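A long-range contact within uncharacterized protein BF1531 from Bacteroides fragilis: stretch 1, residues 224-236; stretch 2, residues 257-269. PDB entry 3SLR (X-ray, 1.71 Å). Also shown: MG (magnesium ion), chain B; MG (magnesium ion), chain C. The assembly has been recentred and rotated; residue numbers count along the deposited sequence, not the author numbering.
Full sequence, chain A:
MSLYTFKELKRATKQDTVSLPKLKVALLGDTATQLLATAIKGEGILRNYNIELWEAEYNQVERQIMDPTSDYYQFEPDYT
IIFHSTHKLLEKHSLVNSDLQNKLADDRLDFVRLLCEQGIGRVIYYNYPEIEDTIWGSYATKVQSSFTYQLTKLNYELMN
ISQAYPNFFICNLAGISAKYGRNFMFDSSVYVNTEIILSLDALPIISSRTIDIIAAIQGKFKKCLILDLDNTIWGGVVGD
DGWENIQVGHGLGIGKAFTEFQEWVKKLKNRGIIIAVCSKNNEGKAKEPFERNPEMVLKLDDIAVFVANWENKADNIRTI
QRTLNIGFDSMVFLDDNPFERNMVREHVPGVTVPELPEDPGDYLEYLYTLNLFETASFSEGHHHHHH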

# COMPACT_ATOMS: atom_id res chain seq x y z
N CYS A 224 9.90 -1.20 11.76
CA CYS A 224 9.60 -1.74 13.08
C CYS A 224 8.12 -1.59 13.44
O CYS A 224 7.53 -0.54 13.21
CB CYS A 224 10.47 -1.04 14.14
SG CYS A 224 10.05 -1.39 15.87
N LEU A 225 7.56 -2.66 14.01
CA LEU A 225 6.19 -2.66 14.51
C LEU A 225 6.22 -2.89 16.03
O LEU A 225 6.79 -3.87 16.50
CB LEU A 225 5.38 -3.77 13.83
CG LEU A 225 3.95 -3.98 14.34
CD1 LEU A 225 3.11 -2.73 14.09
CD2 LEU A 225 3.27 -5.20 13.70
N ILE A 226 5.61 -1.97 16.78
CA ILE A 226 5.53 -2.06 18.24
C ILE A 226 4.11 -2.41 18.63
O ILE A 226 3.17 -1.75 18.22
CB ILE A 226 5.90 -0.72 18.91
CG1 ILE A 226 7.29 -0.28 18.47
CG2 ILE A 226 5.81 -0.83 20.45
CD1 ILE A 226 7.58 1.19 18.79
N LEU A 227 3.97 -3.47 19.43
CA LEU A 227 2.66 -4.01 19.77
C LEU A 227 2.31 -3.88 21.24
O LEU A 227 3.10 -4.23 22.11
CB LEU A 227 2.62 -5.50 19.41
CG LEU A 227 2.85 -5.83 17.94
CD1 LEU A 227 3.19 -7.31 17.77
CD2 LEU A 227 1.63 -5.45 17.10
N ASP A 228 1.11 -3.40 21.52
CA ASP A 228 0.52 -3.61 22.83
C ASP A 228 0.12 -5.09 22.91
O ASP A 228 0.08 -5.78 21.89
CB ASP A 228 -0.69 -2.69 22.98
CG ASP A 228 -1.48 -2.98 24.23
OD1 ASP A 228 -0.93 -2.80 25.34
OD2 ASP A 228 -2.65 -3.39 24.10
N LEU A 229 -0.13 -5.61 24.11
CA LEU A 229 -0.52 -7.01 24.25
C LEU A 229 -2.03 -7.17 24.48
O LEU A 229 -2.75 -7.65 23.60
CB LEU A 229 0.28 -7.68 25.38
CG LEU A 229 1.79 -7.80 25.19
CD1 LEU A 229 2.47 -8.41 26.43
CD2 LEU A 229 2.14 -8.61 23.93
N ASP A 230 -2.51 -6.76 25.65
CA ASP A 230 -3.91 -7.03 26.00
C ASP A 230 -4.90 -6.41 25.01
O ASP A 230 -4.91 -5.19 24.81
CB ASP A 230 -4.23 -6.57 27.43
CG ASP A 230 -3.54 -7.42 28.49
OD1 ASP A 230 -3.40 -8.66 28.33
OD2 ASP A 230 -3.15 -6.83 29.52
N ASN A 231 -5.74 -7.25 24.42
CA ASN A 231 -6.75 -6.80 23.47
C ASN A 231 -6.17 -6.22 22.19
O ASN A 231 -6.88 -5.60 21.40
CB ASN A 231 -7.76 -5.86 24.13
CG ASN A 231 -8.63 -6.57 25.15
OD1 ASN A 231 -9.12 -7.68 24.90
ND2 ASN A 231 -8.80 -5.95 26.32
N THR A 232 -4.88 -6.44 21.98
CA THR A 232 -4.23 -6.07 20.73
C THR A 232 -3.80 -7.33 19.98
O THR A 232 -4.27 -7.57 18.85
CB THR A 232 -3.06 -5.07 20.95
OG1 THR A 232 -3.58 -3.87 21.51
CG2 THR A 232 -2.39 -4.73 19.63
N ILE A 233 -2.97 -8.17 20.60
CA ILE A 233 -2.61 -9.45 19.98
C ILE A 233 -3.33 -10.68 20.57
O ILE A 233 -3.20 -11.78 20.05
CB ILE A 233 -1.08 -9.69 19.92
CG1 ILE A 233 -0.50 -9.96 21.32
CG2 ILE A 233 -0.39 -8.51 19.23
CD1 ILE A 233 0.87 -10.61 21.29
N TRP A 234 -4.06 -10.49 21.66
CA TRP A 234 -4.93 -11.53 22.20
C TRP A 234 -6.12 -10.86 22.85
O TRP A 234 -6.04 -9.69 23.23
CB TRP A 234 -4.22 -12.47 23.20
CG TRP A 234 -3.61 -11.80 24.43
CD1 TRP A 234 -4.26 -11.05 25.37
CD2 TRP A 234 -2.23 -11.84 24.84
NE1 TRP A 234 -3.36 -10.61 26.33
CE2 TRP A 234 -2.11 -11.09 26.03
CE3 TRP A 234 -1.07 -12.44 24.30
CZ2 TRP A 234 -0.89 -10.92 26.69
CZ3 TRP A 234 0.13 -12.27 24.97
CH2 TRP A 234 0.21 -11.52 26.15
N GLY A 235 -7.24 -11.56 22.97
CA GLY A 235 -8.39 -11.00 23.64
C GLY A 235 -8.25 -11.15 25.15
O GLY A 235 -7.72 -12.15 25.63
N GLY A 236 -8.72 -10.17 25.89
CA GLY A 236 -8.70 -10.26 27.34
C GLY A 236 -7.50 -9.58 27.96
O GLY A 236 -6.65 -9.01 27.26
N ALA A 257 -9.80 -14.22 15.35
CA ALA A 257 -9.32 -12.97 14.76
C ALA A 257 -7.92 -12.60 15.26
O ALA A 257 -7.10 -12.08 14.49
CB ALA A 257 -10.30 -11.82 15.02
N PHE A 258 -7.66 -12.87 16.54
CA PHE A 258 -6.35 -12.57 17.10
C PHE A 258 -5.30 -13.51 16.51
O PHE A 258 -4.17 -13.10 16.26
CB PHE A 258 -6.37 -12.61 18.64
CG PHE A 258 -7.08 -11.43 19.26
CD1 PHE A 258 -6.47 -10.17 19.29
CD2 PHE A 258 -8.32 -11.57 19.84
CE1 PHE A 258 -7.12 -9.08 19.86
CE2 PHE A 258 -8.98 -10.49 20.40
CZ PHE A 258 -8.37 -9.24 20.42
N THR A 259 -5.69 -14.76 16.27
CA THR A 259 -4.79 -15.72 15.62
C THR A 259 -4.38 -15.23 14.23
O THR A 259 -3.20 -15.26 13.88
CB THR A 259 -5.47 -17.12 15.49
OG1 THR A 259 -5.50 -17.74 16.77
CG2 THR A 259 -4.69 -18.01 14.53
N GLU A 260 -5.37 -14.81 13.44
CA GLU A 260 -5.10 -14.37 12.07
C GLU A 260 -4.30 -13.06 12.04
O GLU A 260 -3.48 -12.85 11.15
CB GLU A 260 -6.39 -14.29 11.27
CG GLU A 260 -7.06 -15.67 11.16
CD GLU A 260 -8.38 -15.68 10.43
OE1 GLU A 260 -8.91 -14.60 10.10
OE2 GLU A 260 -8.90 -16.79 10.20
N PHE A 261 -4.56 -12.19 13.01
CA PHE A 261 -3.77 -10.97 13.18
C PHE A 261 -2.32 -11.28 13.56
O PHE A 261 -1.39 -10.66 13.03
CB PHE A 261 -4.42 -10.04 14.21
CG PHE A 261 -3.60 -8.80 14.51
CD1 PHE A 261 -3.19 -7.95 13.49
CD2 PHE A 261 -3.27 -8.47 15.81
CE1 PHE A 261 -2.45 -6.82 13.76
CE2 PHE A 261 -2.52 -7.34 16.09
CZ PHE A 261 -2.11 -6.51 15.07
N GLN A 262 -2.12 -12.23 14.47
CA GLN A 262 -0.75 -12.64 14.83
C GLN A 262 -0.04 -13.25 13.63
O GLN A 262 1.16 -13.10 13.48
CB GLN A 262 -0.75 -13.64 15.98
CG GLN A 262 -1.01 -13.02 17.33
CD GLN A 262 -0.75 -14.00 18.47
OE1 GLN A 262 0.11 -14.88 18.36
NE2 GLN A 262 -1.48 -13.82 19.56
N GLU A 263 -0.78 -13.94 12.76
CA GLU A 263 -0.18 -14.52 11.56
C GLU A 263 0.34 -13.44 10.60
O GLU A 263 1.34 -13.63 9.91
CB GLU A 263 -1.19 -15.44 10.85
CG GLU A 263 -1.45 -16.70 11.66
CD GLU A 263 -2.65 -17.50 11.16
OE1 GLU A 263 -3.42 -16.99 10.32
OE2 GLU A 263 -2.82 -18.65 11.64
N TRP A 264 -0.36 -12.31 10.54
CA TRP A 264 0.08 -11.16 9.76
C TRP A 264 1.38 -10.61 10.36
O TRP A 264 2.32 -10.29 9.64
CB TRP A 264 -1.03 -10.10 9.77
CG TRP A 264 -0.75 -8.86 8.95
CD1 TRP A 264 -0.83 -8.74 7.59
CD2 TRP A 264 -0.38 -7.56 9.44
NE1 TRP A 264 -0.53 -7.45 7.21
CE2 TRP A 264 -0.25 -6.71 8.32
CE3 TRP A 264 -0.14 -7.05 10.72
CZ2 TRP A 264 0.11 -5.37 8.44
CZ3 TRP A 264 0.21 -5.71 10.84
CH2 TRP A 264 0.33 -4.89 9.70
N VAL A 265 1.42 -10.50 11.68
CA VAL A 265 2.62 -9.99 12.35
C VAL A 265 3.80 -10.92 12.07
O VAL A 265 4.92 -10.48 11.80
CB VAL A 265 2.39 -9.81 13.85
CG1 VAL A 265 3.70 -9.41 14.57
CG2 VAL A 265 1.30 -8.77 14.08
N LYS A 266 3.53 -12.22 12.12
CA LYS A 266 4.53 -13.23 11.83
C LYS A 266 5.13 -13.05 10.44
O LYS A 266 6.34 -13.20 10.26
CB LYS A 266 3.91 -14.63 11.96
CG LYS A 266 4.88 -15.77 11.65
CD LYS A 266 4.20 -17.13 11.88
CE LYS A 266 5.22 -18.25 12.00
NZ LYS A 266 5.34 -19.03 10.74
N LYS A 267 4.29 -12.74 9.45
CA LYS A 267 4.80 -12.47 8.11
C LYS A 267 5.74 -11.25 8.08
O LYS A 267 6.75 -11.26 7.39
CB LYS A 267 3.67 -12.31 7.09
CG LYS A 267 3.01 -13.64 6.70
CD LYS A 267 1.95 -13.43 5.61
CE LYS A 267 0.71 -12.70 6.14
NZ LYS A 267 -0.37 -12.61 5.08
N LEU A 268 5.38 -10.20 8.81
CA LEU A 268 6.25 -9.03 8.92
C LEU A 268 7.61 -9.41 9.51
O LEU A 268 8.66 -9.05 8.97
CB LEU A 268 5.59 -7.93 9.77
CG LEU A 268 4.35 -7.31 9.15
CD1 LEU A 268 3.65 -6.40 10.17
CD2 LEU A 268 4.68 -6.55 7.85
N LYS A 269 7.59 -10.14 10.62
CA LYS A 269 8.83 -10.54 11.26
C LYS A 269 9.65 -11.35 10.25
O LYS A 269 10.86 -11.13 10.09
CB LYS A 269 8.52 -11.38 12.51
CG LYS A 269 9.73 -11.76 13.36
CD LYS A 269 10.45 -12.99 12.83
CE LYS A 269 11.72 -13.30 13.62
NZ LYS A 269 12.65 -12.14 13.64
MG MG B . -4.46 -3.00 25.34
MG MG C . -1.67 -3.57 27.52
O HOH W 1 -2.45 -4.06 29.61
O HOH W 2 -6.63 -2.54 26.41
O HOH W 3 -3.85 -3.03 27.45
O HOH W 4 -3.68 -0.79 25.75
O HOH W 5 -0.81 -1.57 27.83

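This is a strand-and-loop against helix contact, mostly apolar, fastened by a single hydrogen bond from a helix side chain to a loop carbonyl. The strand, 224-227, and the helical segment 257-269, part of a longer helix, run roughly antiparallel: their N-to-C directions differ by 147°, and their axes approach to 10.1 Å, a spacing that side chains must fill. As the strand gives way to the loop the backbones draw together, from 8.4 Å between the CA atoms of Leu225 and Val265 to 5.4 Å between those of Trp234 and Phe258. The contact buries 497 Å², both sides summed.

In the strand, alternation decides which residues take part. Leu225 and Leu227 point their CA-to-CB bonds toward the helix, whereas Cys224 and Ile226 are out of reach. Leu225 CD2 lies 3.7 Å from Leu268 CD1, 4.1 Å from Val265 CG2 and 4.2 Å from Trp264 CZ3, so one methyl touches three helix residues spanning about one turn. Leu227 shares Val265, its CD1 lying 3.9 Å from Val265 CG1, and adds Phe261, with Leu227 CD2 4.4 Å from Phe261 CZ. These are van der Waals distances between nonpolar carbons.

Farther along, the loop backbone packs around Phe258, which has the largest area covered by the opposing stretch, 91 Å². Trp234 CA and Gly235 N lie over one face of its ring, the latter 3.3 Å from Phe258 CE2, while Thr232 O sits at the ring edge, 3.4 Å from Phe258 CE1. Gly235 suits this close approach, since an ideal CB there would fall only 3.1 Å from Phe258 CE2. Thr232 O is also 3.3 Å from Phe261 CE2, yet it has no hydrogen-bonding partner in the model. Ile233 adds an apolar contact, its CG2 lying 4.0 Å from Phe261 CE2.

The polar link is Gln262 NE2 donating to Ile233 O at 2.7 Å, with an N-H...acceptor angle of 166°, short and nearly linear. The CA-to-CB bond of Gln262 points sideways, but the end of the side chain comes nearer and reaches the carbonyl.

Bonds within the loop help hold its shape. Thr232 N and Ile233 N both donate to Leu229 O, at 2.9 and 3.1 Å, and Gly236 N donates to Asn231 OD1 at 2.7 Å. Out of contact with the helix, Asp228 OD2 and Asp230 O bind MG of chain B at 2.2 and 2.3 Å, and Asp228 OD1 binds MG of chain C at 2.4 Å.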